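Local coordinates for putative HTH-type transcriptional regulator YwnA (Bacillus subtilis subsp. subtilis, PDB 1XD7), which probably binds DNA through a winged helix-turn-helix domain and regulates transcription as a member of the Rrf2 family, at residues S72-Y77 against N120-K125. Sequence-based numbering, arbitrary orientation.
Sequences SLLEVY and NELASK
A capped helix N-terminus meeting the C-terminal end of a long helix is the motif here: helix 73-80 of the Rrf2-type winged-helix domain starts against the C-terminal part of helix 98-122. Ser-72 and Glu-75 form a capping box, in which Ser-72 OG accepts from Glu-75 N (2.9 Å) and Glu-75 OE1 in turn accepts a weak bond from Ser-72 N. The box engages one amide of the first turn, and the end of helix 98-122, in the same chain, engages another: Leu-74 N donates to Leu-122 O at 2.6 Å. That bond is somewhat bent, 150° at the hydrogen, and the donor sits well above the carbonyl plane, 60° out of it. So close a backbone approach brings the CB atoms of Leu-74 and Leu-122 to 3.5 Å. Leu-122, its CG anti to the carbonyl carbon, splits its methyls: CD1 lies over one face of the Tyr-77 ring, 4.1 Å from Tyr-77 CG, while CD2 reaches Leu-73 CB. Ala-123 CB lies beside Leu-74 CB at 3.9 Å. Farther along, the Lys-125 side chain crosses Leu-73 obliquely, laying CB near Leu-73 CG, and the backbone O of Lys-125 receives a CA-H...O contact from Ser-72 CA at 3.5 Å. Leu-73 also touches Ile-12 of helix 7-19; Leu-73 packs on Thr-110 and Leu-122 on Val-114 of the second subunit, so the junction joins the winged-helix domain to the dimer interface. Opposite partial charges at the two helix ends probably favour the Leu-74 N to Leu-122 O bond, though its donor lies off the lone-pair direction; the CB atoms of Leu-73 and Leu-74, packed close to Leu-122 O, may limit its contact with water.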
loop_
_atom_site.group_PDB
_atom_site.type_symbol
_atom_site.label_atom_id
_atom_site.label_comp_id
_atom_site.label_asym_id
_atom_site.label_seq_id
_atom_site.Cartn_x
_atom_site.Cartn_y
_atom_site.Cartn_z
ATOM N N SER A 72 5.262 15.375 10.100
ATOM C CA SER A 72 5.665 14.139 9.453
ATOM C C SER A 72 4.657 13.721 8.405
ATOM O O SER A 72 3.475 14.023 8.527
ATOM C CB SER A 72 5.789 13.030 10.498
ATOM O OG SER A 72 4.537 12.817 11.124
ATOM N N LEU A 73 5.115 13.025 7.378
ATOM C CA LEU A 73 4.194 12.572 6.360
ATOM C C LEU A 73 3.215 11.584 7.007
ATOM O O LEU A 73 2.020 11.608 6.736
ATOM C CB LEU A 73 4.963 11.930 5.208
ATOM C CG LEU A 73 5.914 12.905 4.488
ATOM C CD1 LEU A 73 6.193 12.421 3.076
ATOM C CD2 LEU A 73 5.287 14.286 4.410
ATOM N N LEU A 74 3.720 10.735 7.890
ATOM C CA LEU A 74 2.860 9.781 8.577
ATOM C C LEU A 74 1.744 10.572 9.255
ATOM O O LEU A 74 0.570 10.209 9.173
ATOM C CB LEU A 74 3.685 8.992 9.606
ATOM C CG LEU A 74 3.045 7.946 10.536
ATOM C CD1 LEU A 74 2.363 8.649 11.679
ATOM C CD2 LEU A 74 2.078 7.063 9.775
ATOM N N GLU A 75 2.117 11.675 9.897
ATOM C CA GLU A 75 1.156 12.544 10.581
ATOM C C GLU A 75 0.082 13.001 9.593
ATOM O O GLU A 75 -1.101 13.084 9.937
ATOM C CB GLU A 75 1.889 13.758 11.170
ATOM C CG GLU A 75 1.043 14.718 12.005
ATOM C CD GLU A 75 1.904 15.658 12.860
ATOM O OE1 GLU A 75 3.149 15.552 12.818
ATOM O OE2 GLU A 75 1.341 16.503 13.589
ATOM N N VAL A 76 0.501 13.290 8.362
ATOM C CA VAL A 76 -0.418 13.734 7.320
ATOM C C VAL A 76 -1.306 12.582 6.895
ATOM O O VAL A 76 -2.515 12.736 6.719
ATOM C CB VAL A 76 0.337 14.213 6.059
ATOM C CG1 VAL A 76 -0.660 14.667 5.008
ATOM C CG2 VAL A 76 1.295 15.328 6.410
ATOM N N TYR A 77 -0.677 11.431 6.711
ATOM C CA TYR A 77 -1.354 10.215 6.302
ATOM C C TYR A 77 -2.604 9.907 7.122
ATOM O O TYR A 77 -3.700 9.826 6.581
ATOM C CB TYR A 77 -0.390 9.043 6.407
ATOM C CG TYR A 77 -0.990 7.710 6.013
ATOM C CD1 TYR A 77 -1.319 7.430 4.686
ATOM C CD2 TYR A 77 -1.198 6.711 6.967
ATOM C CE1 TYR A 77 -1.834 6.180 4.317
ATOM C CE2 TYR A 77 -1.713 5.457 6.610
ATOM C CZ TYR A 77 -2.026 5.196 5.285
ATOM O OH TYR A 77 -2.506 3.948 4.931
ATOM N N ASN A 120 6.609 3.522 9.250
ATOM C CA ASN A 120 7.834 4.023 9.849
ATOM C C ASN A 120 8.623 4.975 8.947
ATOM O O ASN A 120 9.281 5.891 9.438
ATOM C CB ASN A 120 8.677 2.855 10.348
ATOM C CG ASN A 120 8.202 2.350 11.703
ATOM O OD1 ASN A 120 8.594 1.275 12.153
ATOM N ND2 ASN A 120 7.354 3.133 12.362
ATOM N N GLU A 121 8.551 4.779 7.638
ATOM C CA GLU A 121 9.218 5.697 6.729
ATOM C C GLU A 121 8.466 7.024 6.788
ATOM O O GLU A 121 9.048 8.069 7.070
ATOM C CB GLU A 121 9.189 5.168 5.300
ATOM C CG GLU A 121 10.398 4.346 4.961
ATOM C CD GLU A 121 11.675 5.103 5.243
ATOM O OE1 GLU A 121 11.907 6.127 4.567
ATOM O OE2 GLU A 121 12.440 4.689 6.141
ATOM N N LEU A 122 7.160 6.972 6.549
ATOM C CA LEU A 122 6.336 8.174 6.567
ATOM C C LEU A 122 6.579 9.038 7.776
ATOM O O LEU A 122 6.279 10.226 7.763
ATOM C CB LEU A 122 4.860 7.816 6.543
ATOM C CG LEU A 122 4.364 7.135 5.284
ATOM C CD1 LEU A 122 2.927 6.712 5.521
ATOM C CD2 LEU A 122 4.476 8.073 4.099
ATOM N N ALA A 123 7.095 8.439 8.837
ATOM C CA ALA A 123 7.356 9.203 10.040
ATOM C C ALA A 123 8.787 9.720 10.021
ATOM O O ALA A 123 9.167 10.548 10.835
ATOM C CB ALA A 123 7.118 8.342 11.268
ATOM N N SER A 124 9.580 9.228 9.083
ATOM C CA SER A 124 10.960 9.659 8.985
ATOM C C SER A 124 11.055 11.002 8.255
ATOM O O SER A 124 11.799 11.890 8.673
ATOM C CB SER A 124 11.790 8.606 8.254
ATOM O OG SER A 124 11.379 8.472 6.906
ATOM N N LYS A 125 10.290 11.148 7.177
ATOM C CA LYS A 125 10.297 12.375 6.399
ATOM C C LYS A 125 9.425 13.433 7.047
ATOM O O LYS A 125 8.603 13.132 7.910
ATOM C CB LYS A 125 9.792 12.112 4.988
ATOM C CG LYS A 125 10.330 10.845 4.379
ATOM C CD LYS A 125 11.835 10.807 4.434
ATOM C CE LYS A 125 12.330 9.478 3.905
ATOM N NZ LYS A 125 11.774 9.214 2.552
#